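Local coordinates for kinesin-like protein (Caenorhabditis elegans, PDB 5X3E) that probably hydrolyses ATP and moves along microtubules as the motor domain of a kinesin-6, captured here in its apo state, at residues 40-45 / 411-416; 60-65 / 79-84. One frame throughout, in Å; residues are numbered along the deposited sequence.

Interaction 1. Residues 40-45 / 411-416; sequences CRLCPY and VNPKPD
Two backbone hydrogen bonds hold the end of strand 37-42 against the residues that leave strand 404-411. Val411 N donates to Arg41 O over 3.2 Å in a nearly straight bond, its nitrogen lying somewhat above the carbonyl plane. Cys43 N returns a weak bond to Val411 O at 3.4 Å. Together they bracket the parallel bridge between Leu42 and Val411, after which both segments leave the sheet. An Asx turn then bends residues 412-414: Asn412 OD1 accepts from Lys414 N (2.9 Å), while its amide nitrogen is bonded to Gly123 O, so both ends of the amide group are held. Cys43 SG, set between its own backbone N and carbonyl carbon (chi1 58°), rests on this amide, 3.4 Å from Asn412 CG. Side by side on one face of the sheet, Leu42 and Val411 point the same way, and Val411 CG2 reaches both Leu42 CD2 and Cys40 SG. Farther out, Tyr45 CG is anti to its backbone N (chi1 170°); the side chains of Tyr45 and Pro413 run past each other in opposite directions, and the tyrosine crosses Lys414 at about a right angle. Lys414 CA makes a CH-pi contact over one ring face, 4.1 Å from the centroid, and CG of the same lysine approaches Tyr45 CE1. The phenol oxygen ends beside Pro415 CD. The bridge thus joins two parallel strands of the central kinesin sheet at their C-terminal ends. The Cys43 side chain lies near a probable P-loop without touching it, and Val411 also packs on Asn421 and Ala424 of helix 418-424.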
loop_
_atom_site.group_PDB
_atom_site.type_symbol
_atom_site.label_atom_id
_atom_site.label_comp_id
_atom_site.label_asym_id
_atom_site.label_seq_id
_atom_site.Cartn_x
_atom_site.Cartn_y
_atom_site.Cartn_z
ATOM N N CYS A 40 10.481 -8.489 8.866
ATOM C CA CYS A 40 11.398 -7.470 9.348
ATOM C C CYS A 40 12.596 -7.390 8.411
ATOM O O CYS A 40 13.072 -8.415 7.913
ATOM C CB CYS A 40 11.836 -7.779 10.786
ATOM S SG CYS A 40 12.954 -6.577 11.515
ATOM N N ARG A 41 13.073 -6.170 8.163
ATOM C CA ARG A 41 14.182 -5.940 7.241
ATOM C C ARG A 41 15.215 -5.037 7.896
ATOM O O ARG A 41 14.908 -3.893 8.248
ATOM C CB ARG A 41 13.712 -5.323 5.923
ATOM C CG ARG A 41 14.864 -5.087 4.967
ATOM C CD ARG A 41 14.455 -4.313 3.736
ATOM N NE ARG A 41 15.420 -4.510 2.660
ATOM C CZ ARG A 41 15.370 -3.890 1.487
ATOM N NH1 ARG A 41 14.400 -3.023 1.237
ATOM N NH2 ARG A 41 16.291 -4.137 0.566
ATOM N N LEU A 42 16.441 -5.545 8.026
ATOM C CA LEU A 42 17.539 -4.762 8.574
ATOM C C LEU A 42 18.195 -3.937 7.468
ATOM O O LEU A 42 18.458 -4.449 6.372
ATOM C CB LEU A 42 18.588 -5.683 9.206
ATOM C CG LEU A 42 18.182 -6.776 10.201
ATOM C CD1 LEU A 42 19.406 -7.273 10.971
ATOM C CD2 LEU A 42 17.083 -6.345 11.138
ATOM N N CYS A 43 18.460 -2.672 7.749
ATOM C CA CYS A 43 19.184 -1.860 6.785
ATOM C C CYS A 43 20.691 -2.064 6.961
ATOM O O CYS A 43 21.138 -2.609 7.975
ATOM C CB CYS A 43 18.821 -0.389 6.956
ATOM S SG CYS A 43 19.156 0.231 8.596
ATOM N N PRO A 44 21.500 -1.657 5.980
ATOM C CA PRO A 44 22.956 -1.784 6.137
ATOM C C PRO A 44 23.469 -1.013 7.350
ATOM O O PRO A 44 23.040 0.110 7.625
ATOM C CB PRO A 44 23.507 -1.214 4.823
ATOM C CG PRO A 44 22.355 -0.466 4.197
ATOM C CD PRO A 44 21.144 -1.224 4.617
ATOM N N TYR A 45 24.391 -1.642 8.084
ATOM C CA TYR A 45 24.978 -1.071 9.296
ATOM C C TYR A 45 26.458 -1.426 9.358
ATOM O O TYR A 45 26.809 -2.596 9.539
ATOM C CB TYR A 45 24.255 -1.564 10.549
ATOM C CG TYR A 45 24.962 -1.202 11.836
ATOM C CD1 TYR A 45 25.185 0.122 12.183
ATOM C CD2 TYR A 45 25.408 -2.190 12.706
ATOM C CE1 TYR A 45 25.833 0.454 13.353
ATOM C CE2 TYR A 45 26.055 -1.868 13.881
ATOM C CZ TYR A 45 26.261 -0.544 14.201
ATOM O OH TYR A 45 26.910 -0.222 15.371
ATOM N N VAL A 411 13.987 -1.828 10.491
ATOM C CA VAL A 411 14.694 -1.462 11.716
ATOM C C VAL A 411 16.158 -1.193 11.397
ATOM O O VAL A 411 16.749 -1.847 10.532
ATOM C CB VAL A 411 14.573 -2.542 12.812
ATOM C CG1 VAL A 411 13.150 -2.614 13.355
ATOM C CG2 VAL A 411 15.004 -3.877 12.281
ATOM N N ASN A 412 16.741 -0.217 12.096
ATOM C CA ASN A 412 18.150 0.095 11.946
ATOM C C ASN A 412 18.944 -0.561 13.063
ATOM O O ASN A 412 18.642 -0.328 14.243
ATOM C CB ASN A 412 18.372 1.604 11.955
ATOM C CG ASN A 412 19.748 1.998 11.435
ATOM O OD1 ASN A 412 20.755 1.373 11.767
ATOM N ND2 ASN A 412 19.790 3.027 10.597
ATOM N N PRO A 413 19.946 -1.388 12.743
ATOM C CA PRO A 413 20.738 -2.042 13.799
ATOM C C PRO A 413 21.638 -1.095 14.574
ATOM O O PRO A 413 22.280 -1.540 15.536
ATOM C CB PRO A 413 21.576 -3.075 13.026
ATOM C CG PRO A 413 20.928 -3.186 11.673
ATOM C CD PRO A 413 20.340 -1.841 11.400
ATOM N N LYS A 414 21.725 0.173 14.183
ATOM C CA LYS A 414 22.581 1.113 14.893
ATOM C C LYS A 414 22.149 1.207 16.356
ATOM O O LYS A 414 20.946 1.221 16.646
ATOM C CB LYS A 414 22.535 2.487 14.220
ATOM C CG LYS A 414 23.896 3.169 14.134
ATOM C CD LYS A 414 23.893 4.391 13.228
ATOM C CE LYS A 414 25.294 4.991 13.131
ATOM N NZ LYS A 414 25.353 6.160 12.210
ATOM N N PRO A 415 23.094 1.270 17.301
ATOM C CA PRO A 415 22.706 1.319 18.722
ATOM C C PRO A 415 21.931 2.567 19.091
ATOM O O PRO A 415 21.298 2.593 20.153
ATOM C CB PRO A 415 24.054 1.264 19.451
ATOM C CG PRO A 415 24.993 1.911 18.499
ATOM C CD PRO A 415 24.544 1.464 17.130
ATOM N N ASP A 416 21.977 3.605 18.257
ATOM C CA ASP A 416 21.205 4.812 18.523
ATOM C C ASP A 416 19.707 4.531 18.484
ATOM O O ASP A 416 18.942 5.091 19.278
ATOM C CB ASP A 416 21.573 5.889 17.507
ATOM C CG ASP A 416 22.972 6.409 17.705
ATOM O OD1 ASP A 416 23.541 6.172 18.792
ATOM O OD2 ASP A 416 23.512 7.027 16.765
#

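Interaction 2. Residues 60-65 / 79-84; sequences IQTVLP and KVFRFG
Strands 59-62 and 79-82 are the two inner strands of a small four-stranded antiparallel sheet, distinct from the central sheet of the motor domain, against which it packs. The tight part of their contact is the backbone. Ile60 and Phe81 form a hydrogen-bonded pair with both links at 2.9 Å: Phe81 N points almost straight along the C=O axis of Ile60, whereas Ile60 N meets Phe81 O in the carbonyl plane through a more bent N-H. Gln61 and Val80 follow as a non-hydrogen-bonded pair whose CA atoms are 4.5 Å apart. Between these pairs Ile60 O also receives the CA-H of Val80. On the face carrying Ile60 and Phe81 the sheet is buried, and Phe81 packs there on Leu425. The face bearing Gln61 and Val80 is looser and partly exposed; the extended glutamine chain brings its CG only to 4.2 Å from Val80 CG2. Looser still are residues 63-65, which leave the partner strand behind, and the outer chain of Lys79, which leads away from the contact. Thr62 itself is buried, covered by Tyr418 and Met422 of helix 418-424, and Met422 also meets Lys79. The last grip before the strands part is a double one on Lys79 O. Thr62 N reaches it nearly along the C=O axis at 2.8 Å, and Thr62 OG1, anti to its own carbonyl carbon and beside its backbone N (chi1 -49°), donates from above the carbonyl plane at 2.9 Å.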
loop_
_atom_site.group_PDB
_atom_site.type_symbol
_atom_site.label_atom_id
_atom_site.label_comp_id
_atom_site.label_asym_id
_atom_site.label_seq_id
_atom_site.Cartn_x
_atom_site.Cartn_y
_atom_site.Cartn_z
ATOM N N ILE A 60 15.105 -12.477 15.644
ATOM C CA ILE A 60 15.984 -11.333 15.875
ATOM C C ILE A 60 16.186 -11.178 17.376
ATOM O O ILE A 60 15.221 -11.243 18.145
ATOM C CB ILE A 60 15.406 -10.036 15.276
ATOM C CG1 ILE A 60 15.650 -9.985 13.771
ATOM C CG2 ILE A 60 16.000 -8.808 15.954
ATOM C CD1 ILE A 60 15.238 -8.681 13.149
ATOM N N GLN A 61 17.433 -10.970 17.792
ATOM C CA GLN A 61 17.771 -10.816 19.201
ATOM C C GLN A 61 18.140 -9.373 19.518
ATOM O O GLN A 61 18.866 -8.726 18.760
ATOM C CB GLN A 61 18.937 -11.723 19.593
ATOM C CG GLN A 61 19.343 -11.582 21.044
ATOM C CD GLN A 61 20.501 -12.476 21.418
ATOM O OE1 GLN A 61 21.423 -12.053 22.116
ATOM N NE2 GLN A 61 20.463 -13.721 20.957
ATOM N N THR A 62 17.651 -8.890 20.656
ATOM C CA THR A 62 17.970 -7.560 21.154
ATOM C C THR A 62 19.351 -7.548 21.811
ATOM O O THR A 62 19.776 -8.533 22.421
ATOM C CB THR A 62 16.895 -7.120 22.147
ATOM O OG1 THR A 62 15.601 -7.330 21.566
ATOM C CG2 THR A 62 17.038 -5.664 22.491
ATOM N N VAL A 63 20.052 -6.416 21.693
ATOM C CA VAL A 63 21.414 -6.277 22.212
ATOM C C VAL A 63 21.561 -4.917 22.888
ATOM O O VAL A 63 21.513 -3.881 22.216
ATOM C CB VAL A 63 22.475 -6.434 21.110
ATOM C CG1 VAL A 63 23.870 -6.177 21.675
ATOM C CG2 VAL A 63 22.392 -7.814 20.462
ATOM N N LEU A 64 21.731 -4.915 24.208
ATOM C CA LEU A 64 21.990 -3.672 24.927
ATOM C C LEU A 64 23.322 -3.073 24.478
ATOM O O LEU A 64 24.344 -3.773 24.485
ATOM C CB LEU A 64 22.017 -3.903 26.438
ATOM C CG LEU A 64 20.721 -3.818 27.243
ATOM C CD1 LEU A 64 19.700 -4.812 26.729
ATOM C CD2 LEU A 64 21.010 -4.076 28.710
ATOM N N PRO A 65 23.357 -1.789 24.089
ATOM C CA PRO A 65 24.583 -1.084 23.689
ATOM C C PRO A 65 25.633 -1.035 24.799
ATOM O O PRO A 65 25.336 -0.549 25.890
ATOM C CB PRO A 65 24.081 0.324 23.355
ATOM C CG PRO A 65 22.641 0.135 22.998
ATOM C CD PRO A 65 22.158 -0.953 23.909
ATOM N N LYS A 79 15.587 -9.445 24.672
ATOM C CA LYS A 79 14.366 -9.984 24.088
ATOM C C LYS A 79 14.666 -10.591 22.724
ATOM O O LYS A 79 15.581 -10.160 22.019
ATOM C CB LYS A 79 13.265 -8.920 23.944
ATOM C CG LYS A 79 12.588 -8.533 25.248
ATOM C CD LYS A 79 11.509 -7.484 25.011
ATOM C CE LYS A 79 10.925 -6.965 26.320
ATOM N NZ LYS A 79 10.027 -5.789 26.113
ATOM N N VAL A 80 13.872 -11.595 22.360
ATOM C CA VAL A 80 13.979 -12.278 21.077
ATOM C C VAL A 80 12.621 -12.215 20.397
ATOM O O VAL A 80 11.603 -12.575 21.000
ATOM C CB VAL A 80 14.439 -13.737 21.247
ATOM C CG1 VAL A 80 14.406 -14.456 19.914
ATOM C CG2 VAL A 80 15.827 -13.779 21.838
ATOM N N PHE A 81 12.601 -11.758 19.151
ATOM C CA PHE A 81 11.358 -11.563 18.421
ATOM C C PHE A 81 11.303 -12.499 17.224
ATOM O O PHE A 81 12.301 -12.684 16.521
ATOM C CB PHE A 81 11.220 -10.114 17.968
ATOM C CG PHE A 81 11.098 -9.143 19.099
ATOM C CD1 PHE A 81 12.189 -8.398 19.509
ATOM C CD2 PHE A 81 9.896 -8.989 19.765
ATOM C CE1 PHE A 81 12.078 -7.503 20.553
ATOM C CE2 PHE A 81 9.776 -8.096 20.808
ATOM C CZ PHE A 81 10.869 -7.352 21.204
ATOM N N ARG A 82 10.127 -13.068 16.985
ATOM C CA ARG A 82 9.917 -14.007 15.894
ATOM C C ARG A 82 9.020 -13.374 14.840
ATOM O O ARG A 82 7.928 -12.888 15.153
ATOM C CB ARG A 82 9.302 -15.311 16.411
ATOM C CG ARG A 82 9.179 -16.391 15.355
ATOM C CD ARG A 82 8.794 -17.724 15.980
ATOM N NE ARG A 82 8.648 -18.773 14.974
ATOM C CZ ARG A 82 9.660 -19.505 14.516
ATOM N NH1 ARG A 82 9.448 -20.441 13.600
ATOM N NH2 ARG A 82 10.886 -19.299 14.975
ATOM N N PHE A 83 9.482 -13.386 13.595
ATOM C CA PHE A 83 8.727 -12.885 12.459
ATOM C C PHE A 83 8.580 -13.993 11.426
ATOM O O PHE A 83 9.269 -15.015 11.476
ATOM C CB PHE A 83 9.419 -11.671 11.826
ATOM C CG PHE A 83 9.585 -10.513 12.758
ATOM C CD1 PHE A 83 8.569 -9.588 12.922
ATOM C CD2 PHE A 83 10.760 -10.348 13.473
ATOM C CE1 PHE A 83 8.721 -8.518 13.778
ATOM C CE2 PHE A 83 10.917 -9.281 14.330
ATOM C CZ PHE A 83 9.894 -8.366 14.484
ATOM N N GLY A 84 7.674 -13.781 10.473
ATOM C CA GLY A 84 7.523 -14.735 9.391
ATOM C C GLY A 84 8.762 -14.870 8.533
ATOM O O GLY A 84 8.961 -15.914 7.902
#

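How the interactions relate
Interaction 2 is nested within the long chain loop that interaction 1 closes, and their centres lie 12 Å apart. The closest approaches are those of Ile60, whose CD1 sits 3.5 Å from Cys40 SG and 3.6 Å from Leu42 CD2, so the small sheet packs onto a residue of the parallel bridge, Leu42, and onto Cys40 two positions earlier on the same strand. Phe83 adds a second contact through CD2, 3.9 Å from Cys40 CB, and Pro65 meets Pro415 at the other end. Helix 418-424 borders both contacts. Of the two, interaction 1 is the one that borders the probable nucleotide-binding P-loop.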